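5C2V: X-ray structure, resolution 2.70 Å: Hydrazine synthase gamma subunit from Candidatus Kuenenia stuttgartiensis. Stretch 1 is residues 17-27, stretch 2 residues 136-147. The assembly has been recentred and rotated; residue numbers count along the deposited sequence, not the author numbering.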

ATOM      1  N   PRO C  17       7.519 -40.004 -35.305  1.00 64.31           N
ATOM      2  CA  PRO C  17       8.929 -39.867 -34.927  1.00 46.73           C
ATOM      3  C   PRO C  17       9.364 -40.871 -33.864  1.00 53.09           C
ATOM      4  O   PRO C  17       8.555 -41.677 -33.405  1.00 51.87           O
ATOM      5  CB  PRO C  17       9.001 -38.441 -34.383  1.00 50.36           C
ATOM      6  CG  PRO C  17       7.646 -38.202 -33.819  1.00 65.21           C
ATOM      7  CD  PRO C  17       6.688 -38.933 -34.724  1.00 68.38           C
ATOM      8  N   LEU C  18      10.636 -40.812 -33.481  1.00 41.96           N
ATOM      9  CA  LEU C  18      11.174 -41.696 -32.454  1.00 42.59           C
ATOM     10  C   LEU C  18      10.694 -41.272 -31.072  1.00 55.59           C
ATOM     11  O   LEU C  18      10.475 -40.089 -30.818  1.00 49.30           O
ATOM     12  CB  LEU C  18      12.704 -41.705 -32.500  1.00 58.03           C
ATOM     13  CG  LEU C  18      13.352 -42.146 -33.814  1.00 64.17           C
ATOM     14  CD1 LEU C  18      14.860 -41.979 -33.750  1.00 52.96           C
ATOM     15  CD2 LEU C  18      12.982 -43.584 -34.142  1.00 46.26           C
ATOM     16  N   GLY C  19      10.536 -42.245 -30.181  1.00 53.24           N
ATOM     17  CA  GLY C  19      10.062 -41.974 -28.836  1.00 40.53           C
ATOM     18  C   GLY C  19      11.102 -41.309 -27.956  1.00 63.26           C
ATOM     19  O   GLY C  19      12.217 -41.025 -28.395  1.00 54.87           O
ATOM     20  N   ARG C  20      10.728 -41.056 -26.707  1.00 59.47           N
ATOM     21  CA  ARG C  20      11.622 -40.427 -25.742  1.00 45.06           C
ATOM     22  C   ARG C  20      12.709 -41.386 -25.269  1.00 48.59           C
ATOM     23  O   ARG C  20      13.896 -41.060 -25.305  1.00 52.64           O
ATOM     24  CB  ARG C  20      10.827 -39.919 -24.539  1.00 59.19           C
ATOM     25  CG  ARG C  20      11.655 -39.170 -23.514  1.00 40.84           C
ATOM     26  CD  ARG C  20      10.837 -38.883 -22.270  1.00 59.92           C
ATOM     27  NE  ARG C  20      11.526 -37.982 -21.352  1.00 63.49           N
ATOM     28  CZ  ARG C  20      11.048 -37.620 -20.167  1.00 49.27           C
ATOM     29  NH1 ARG C  20       9.880 -38.086 -19.752  1.00 53.44           N
ATOM     30  NH2 ARG C  20      11.739 -36.793 -19.396  1.00 48.08           N
ATOM     31  N   GLU C  21      12.280 -42.568 -24.831  1.00 57.58           N
ATOM     32  CA  GLU C  21      13.165 -43.589 -24.279  1.00 49.34           C
ATOM     33  C   GLU C  21      14.008 -43.048 -23.123  1.00 51.41           C
ATOM     34  O   GLU C  21      13.502 -42.325 -22.266  1.00 68.18           O
ATOM     35  CB  GLU C  21      14.066 -44.167 -25.374  1.00 51.18           C
ATOM     36  CG  GLU C  21      13.296 -44.745 -26.553  1.00 56.70           C
ATOM     37  CD  GLU C  21      14.146 -45.653 -27.421  1.00 60.39           C
ATOM     38  OE1 GLU C  21      14.410 -45.290 -28.586  1.00 60.24           O
ATOM     39  OE2 GLU C  21      14.543 -46.734 -26.938  1.00 58.41           O
ATOM     40  N   GLU C  22      15.290 -43.401 -23.103  1.00 54.90           N
ATOM     41  CA  GLU C  22      16.176 -42.990 -22.018  1.00 50.07           C
ATOM     42  C   GLU C  22      17.264 -42.035 -22.501  1.00 52.63           C
ATOM     43  O   GLU C  22      18.112 -42.412 -23.310  1.00 69.09           O
ATOM     44  CB  GLU C  22      16.814 -44.214 -21.355  1.00 34.43           C
ATOM     45  CG  GLU C  22      17.765 -43.883 -20.214  1.00 48.19           C
ATOM     46  CD  GLU C  22      17.057 -43.278 -19.017  1.00 70.41           C
ATOM     47  OE1 GLU C  22      17.320 -42.098 -18.700  1.00 56.92           O
ATOM     48  OE2 GLU C  22      16.240 -43.984 -18.387  1.00 57.31           O
ATOM     49  N   PRO C  23      17.235 -40.789 -22.005  1.00 60.55           N
ATOM     50  CA  PRO C  23      18.219 -39.749 -22.325  1.00 55.03           C
ATOM     51  C   PRO C  23      19.638 -40.140 -21.929  1.00 50.47           C
ATOM     52  O   PRO C  23      19.845 -40.746 -20.878  1.00 52.50           O
ATOM     53  CB  PRO C  23      17.743 -38.548 -21.500  1.00 47.38           C
ATOM     54  CG  PRO C  23      16.298 -38.792 -21.273  1.00 48.71           C
ATOM     55  CD  PRO C  23      16.158 -40.277 -21.145  1.00 57.69           C
ATOM     56  N   LEU C  24      20.602 -39.787 -22.772  1.00 47.72           N
ATOM     57  CA  LEU C  24      22.006 -40.051 -22.495  1.00 48.91           C
ATOM     58  C   LEU C  24      22.549 -39.123 -21.416  1.00 58.58           C
ATOM     59  O   LEU C  24      22.103 -37.986 -21.284  1.00 53.47           O
ATOM     60  CB  LEU C  24      22.838 -39.892 -23.770  1.00 53.63           C
ATOM     61  CG  LEU C  24      22.679 -40.946 -24.863  1.00 56.46           C
ATOM     62  CD1 LEU C  24      23.247 -40.433 -26.176  1.00 38.43           C
ATOM     63  CD2 LEU C  24      23.372 -42.230 -24.446  1.00 49.97           C
ATOM     64  N   THR C  25      23.501 -39.619 -20.635  1.00 52.07           N
ATOM     65  CA  THR C  25      24.285 -38.752 -19.765  1.00 45.60           C
ATOM     66  C   THR C  25      25.371 -38.085 -20.603  1.00 52.04           C
ATOM     67  O   THR C  25      25.741 -38.597 -21.660  1.00 60.50           O
ATOM     68  CB  THR C  25      24.922 -39.521 -18.595  1.00 48.30           C
ATOM     69  OG1 THR C  25      26.010 -40.319 -19.077  1.00 61.92           O
ATOM     70  CG2 THR C  25      23.894 -40.414 -17.917  1.00 47.98           C
ATOM     71  N   VAL C  26      25.865 -36.939 -20.147  1.00 46.09           N
ATOM     72  CA  VAL C  26      26.965 -36.262 -20.829  1.00 57.28           C
ATOM     73  C   VAL C  26      28.223 -37.144 -20.948  1.00 58.16           C
ATOM     74  O   VAL C  26      28.864 -37.151 -22.002  1.00 49.63           O
ATOM     75  CB  VAL C  26      27.330 -34.931 -20.128  1.00 49.80           C
ATOM     76  CG1 VAL C  26      28.483 -34.244 -20.844  1.00 55.90           C
ATOM     77  CG2 VAL C  26      26.120 -34.017 -20.073  1.00 44.07           C
ATOM     78  N   PRO C  27      28.586 -37.892 -19.881  1.00 49.97           N
ATOM     79  CA  PRO C  27      29.697 -38.830 -20.085  1.00 61.90           C
ATOM     80  C   PRO C  27      29.408 -39.875 -21.162  1.00 54.65           C
ATOM     81  O   PRO C  27      30.326 -40.281 -21.873  1.00 51.64           O
ATOM     82  CB  PRO C  27      29.849 -39.495 -18.715  1.00 56.97           C
ATOM     83  CG  PRO C  27      29.356 -38.481 -17.759  1.00 47.71           C
ATOM     84  CD  PRO C  27      28.213 -37.806 -18.455  1.00 48.56           C
ATOM     85  N   SER C 136      18.238 -28.128 -22.416  1.00 33.93           N
ATOM     86  CA  SER C 136      17.077 -29.001 -22.294  1.00 35.54           C
ATOM     87  C   SER C 136      17.514 -30.446 -22.055  1.00 41.72           C
ATOM     88  O   SER C 136      18.698 -30.717 -21.856  1.00 40.76           O
ATOM     89  CB  SER C 136      16.200 -28.911 -23.544  1.00 39.90           C
ATOM     90  OG  SER C 136      15.003 -29.653 -23.385  1.00 39.03           O
ATOM     91  N   GLU C 137      16.553 -31.364 -22.064  1.00 37.71           N
ATOM     92  CA  GLU C 137      16.832 -32.776 -21.821  1.00 43.04           C
ATOM     93  C   GLU C 137      17.723 -33.376 -22.906  1.00 49.76           C
ATOM     94  O   GLU C 137      17.565 -33.075 -24.090  1.00 47.62           O
ATOM     95  CB  GLU C 137      15.526 -33.566 -21.724  1.00 44.80           C
ATOM     96  CG  GLU C 137      15.697 -34.991 -21.226  1.00 43.64           C
ATOM     97  CD  GLU C 137      14.372 -35.692 -21.004  1.00 47.77           C
ATOM     98  OE1 GLU C 137      13.548 -35.721 -21.943  1.00 50.13           O
ATOM     99  OE2 GLU C 137      14.150 -36.208 -19.888  1.00 43.24           O
ATOM    100  N   ASN C 138      18.658 -34.227 -22.493  1.00 52.60           N
ATOM    101  CA  ASN C 138      19.578 -34.874 -23.420  1.00 42.03           C
ATOM    102  C   ASN C 138      18.876 -35.848 -24.359  1.00 47.32           C
ATOM    103  O   ASN C 138      17.797 -36.355 -24.055  1.00 46.68           O
ATOM    104  CB  ASN C 138      20.676 -35.612 -22.652  1.00 41.36           C
ATOM    105  CG  ASN C 138      21.653 -34.670 -21.978  1.00 44.61           C
ATOM    106  OD1 ASN C 138      21.890 -33.560 -22.452  1.00 54.99           O
ATOM    107  ND2 ASN C 138      22.231 -35.114 -20.868  1.00 41.68           N
ATOM    108  N   PHE C 139      19.504 -36.105 -25.502  1.00 53.82           N
ATOM    109  CA  PHE C 139      18.958 -37.024 -26.494  1.00 50.12           C
ATOM    110  C   PHE C 139      19.131 -38.479 -26.079  1.00 49.28           C
ATOM    111  O   PHE C 139      20.081 -38.829 -25.378  1.00 50.12           O
ATOM    112  CB  PHE C 139      19.627 -36.801 -27.852  1.00 35.30           C
ATOM    113  CG  PHE C 139      19.367 -35.448 -28.446  1.00 43.82           C
ATOM    114  CD1 PHE C 139      18.123 -34.852 -28.333  1.00 48.24           C
ATOM    115  CD2 PHE C 139      20.372 -34.770 -29.116  1.00 33.24           C
ATOM    116  CE1 PHE C 139      17.884 -33.606 -28.883  1.00 31.22           C
ATOM    117  CE2 PHE C 139      20.140 -33.523 -29.666  1.00 51.57           C
ATOM    118  CZ  PHE C 139      18.895 -32.941 -29.548  1.00 41.99           C
ATOM    119  N   SER C 140      18.203 -39.322 -26.516  1.00 55.74           N
ATOM    120  CA  SER C 140      18.357 -40.764 -26.386  1.00 56.19           C
ATOM    121  C   SER C 140      19.405 -41.220 -27.401  1.00 50.06           C
ATOM    122  O   SER C 140      19.688 -40.494 -28.355  1.00 52.92           O
ATOM    123  CB  SER C 140      17.019 -41.475 -26.612  1.00 40.46           C
ATOM    124  OG  SER C 140      16.553 -41.280 -27.936  1.00 40.45           O
ATOM    125  N   PRO C 141      19.998 -42.409 -27.195  1.00 57.49           N
ATOM    126  CA  PRO C 141      20.992 -42.910 -28.154  1.00 52.75           C
ATOM    127  C   PRO C 141      20.452 -42.969 -29.583  1.00 53.07           C
ATOM    128  O   PRO C 141      21.134 -42.560 -30.529  1.00 47.71           O
ATOM    129  CB  PRO C 141      21.299 -44.318 -27.638  1.00 48.09           C
ATOM    130  CG  PRO C 141      20.997 -44.262 -26.186  1.00 51.62           C
ATOM    131  CD  PRO C 141      19.849 -43.307 -26.034  1.00 53.68           C
ATOM    132  N   MET C 142      19.225 -43.459 -29.720  1.00 40.99           N
ATOM    133  CA  MET C 142      18.598 -43.640 -31.024  1.00 35.93           C
ATOM    134  C   MET C 142      18.392 -42.314 -31.751  1.00 57.16           C
ATOM    135  O   MET C 142      18.743 -42.180 -32.923  1.00 59.68           O
ATOM    136  CB  MET C 142      17.260 -44.362 -30.871  1.00 53.58           C
ATOM    137  CG  MET C 142      16.746 -45.001 -32.149  1.00 76.62           C
ATOM    138  SD  MET C 142      17.835 -46.314 -32.735  1.00 74.20           S
ATOM    139  CE  MET C 142      16.943 -46.876 -34.183  1.00 73.34           C
ATOM    140  N   ARG C 143      17.821 -41.337 -31.051  1.00 49.06           N
ATOM    141  CA  ARG C 143      17.544 -40.034 -31.647  1.00 45.65           C
ATOM    142  C   ARG C 143      18.832 -39.307 -32.024  1.00 38.34           C
ATOM    143  O   ARG C 143      18.895 -38.631 -33.055  1.00 48.01           O
ATOM    144  CB  ARG C 143      16.702 -39.177 -30.697  1.00 50.42           C
ATOM    145  CG  ARG C 143      15.236 -39.587 -30.654  1.00 58.08           C
ATOM    146  CD  ARG C 143      14.374 -38.610 -29.863  1.00 51.29           C
ATOM    147  NE  ARG C 143      14.372 -38.896 -28.431  1.00 58.14           N
ATOM    148  CZ  ARG C 143      14.900 -38.102 -27.506  1.00 48.77           C
ATOM    149  NH1 ARG C 143      15.474 -36.958 -27.858  1.00 29.42           N
ATOM    150  NH2 ARG C 143      14.848 -38.448 -26.227  1.00 36.18           N
ATOM    151  N   LEU C 144      19.859 -39.453 -31.193  1.00 42.17           N
ATOM    152  CA  LEU C 144      21.158 -38.865 -31.492  1.00 48.39           C
ATOM    153  C   LEU C 144      21.748 -39.491 -32.751  1.00 52.25           C
ATOM    154  O   LEU C 144      22.185 -38.781 -33.657  1.00 44.06           O
ATOM    155  CB  LEU C 144      22.121 -39.037 -30.317  1.00 39.65           C
ATOM    156  CG  LEU C 144      23.521 -38.454 -30.530  1.00 50.26           C
ATOM    157  CD1 LEU C 144      23.438 -36.995 -30.956  1.00 37.76           C
ATOM    158  CD2 LEU C 144      24.369 -38.601 -29.275  1.00 33.43           C
ATOM    159  N   GLU C 145      21.746 -40.821 -32.805  1.00 44.83           N
ATOM    160  CA  GLU C 145      22.269 -41.535 -33.966  1.00 60.47           C
ATOM    161  C   GLU C 145      21.527 -41.139 -35.239  1.00 58.07           C
ATOM    162  O   GLU C 145      22.139 -40.953 -36.289  1.00 51.78           O
ATOM    163  CB  GLU C 145      22.182 -43.049 -33.759  1.00 52.32           C
ATOM    164  CG  GLU C 145      22.775 -43.854 -34.906  1.00 71.58           C
ATOM    165  CD  GLU C 145      22.637 -45.350 -34.709  1.00 80.31           C
ATOM    166  OE1 GLU C 145      22.063 -45.768 -33.681  1.00 87.42           O
ATOM    167  OE2 GLU C 145      23.105 -46.109 -35.584  1.00 69.07           O
ATOM    168  N   ALA C 146      20.208 -41.005 -35.135  1.00 55.78           N
ATOM    169  CA  ALA C 146      19.384 -40.593 -36.267  1.00 42.00           C
ATOM    170  C   ALA C 146      19.752 -39.186 -36.727  1.00 51.73           C
ATOM    171  O   ALA C 146      19.861 -38.919 -37.928  1.00 52.97           O
ATOM    172  CB  ALA C 146      17.909 -40.664 -35.903  1.00 42.97           C
ATOM    173  N   LEU C 147      19.944 -38.292 -35.761  1.00 54.18           N
ATOM    174  CA  LEU C 147      20.346 -36.919 -36.049  1.00 54.30           C
ATOM    175  C   LEU C 147      21.670 -36.886 -36.809  1.00 48.67           C
ATOM    176  O   LEU C 147      21.800 -36.213 -37.839  1.00 52.73           O
ATOM    177  CB  LEU C 147      20.452 -36.118 -34.750  1.00 47.00           C
ATOM    178  CG  LEU C 147      20.751 -34.623 -34.853  1.00 52.99           C
ATOM    179  CD1 LEU C 147      19.790 -33.949 -35.818  1.00 45.85           C
ATOM    180  CD2 LEU C 147      20.664 -33.981 -33.477  1.00 58.19           C
TER
HETATM  181  O   HOH W   1      14.434 -42.758 -28.903  1.00 44.31           O

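Two leucines of the first stretch, Leu24 and Leu18, supply most of the apolar contact with the second, where a loop runs into the helix that begins at Pro141. Leu24 is the most extensively covered residue of the interface. Its CA-to-CB bond points sideways, but with chi1 in the m well and chi2 in the t well the end of the side chain reaches the first turn of the helix. There CD2 lies 3.6 Å from Pro141 CG, and CD1 lies 3.8 Å from Leu144 CD2, so that the branched end of the leucine touches both a proline ring and a helix side chain. Leu18 is also in the m,t rotamer, and its CA-to-CB bond points toward the second stretch. Its CD1 packs 3.9 Å from Met142 CG and 4.0 Å from Ala146 CB, one helical turn apart, while its CB rests 3.8 Å from Arg143 CG, against the aliphatic part of that arginine. Ala146 contributes only its methyl to this contact.

Between the leucines in sequence, at Pro23, the backbones come close together: its CA is 4.2 Å from Ser140 CA. The proline ring lies over the loop before the helix, with CB 3.4 Å from Asn138 O. Just before it, Glu22 O approaches Ser140 CA at 3.5 Å in a CA-H...O contact, whereas the CA-to-CB bond of Glu22 points away, and its carboxylate is hydrogen-bonded elsewhere in the structure.

Beyond Pro23 the main chain of Leu24 is bonded at both its NH and its carbonyl. Leu24 N donates to Phe139 O at 2.8 Å with a nearly straight geometry, and Asn138 ND2 donates to Leu24 O at 2.9 Å. The two polar groups of Leu24's main chain are thus both satisfied by the second stretch while its side chain remains in apolar surroundings. Asn138 suits this place because its CA-to-CB bond points toward the first stretch, and its short side chain places ND2 within reach of a carbonyl that no backbone NH of the second stretch engages.

Two arginines, one from each stretch, make further polar contacts. Arg143 sends its guanidinium to consecutive carbonyls, NE donating to Gly19 O at 3.0 Å and NH2 to Arg20 O at 2.9 Å; both acceptors lie at the edge of the group, near its plane. The CA-to-CB bond of Arg20 points away from the second stretch, but its extended side chain, t at chi1 through chi3, brings its end back to Glu137. The resulting salt bridge is two-pronged, with NH2 to Glu137 OE2 at 2.5 Å and NE to Glu137 OE1 at 3.1 Å. Both residues are buried, and the salt bridge pairs their opposite charges there.

Ser140 occupies the N-cap position, its OG accepting a weak bond of 3.4 Å from Arg143 N. The same hydroxyl donates to a water, with Ser140 OG 2.8 Å from the water O. The water O in turn donates to Gly19 O at 2.9 Å and to Glu21 OE1 at 2.6 Å, tying the exposed Glu21 to the start of the helix.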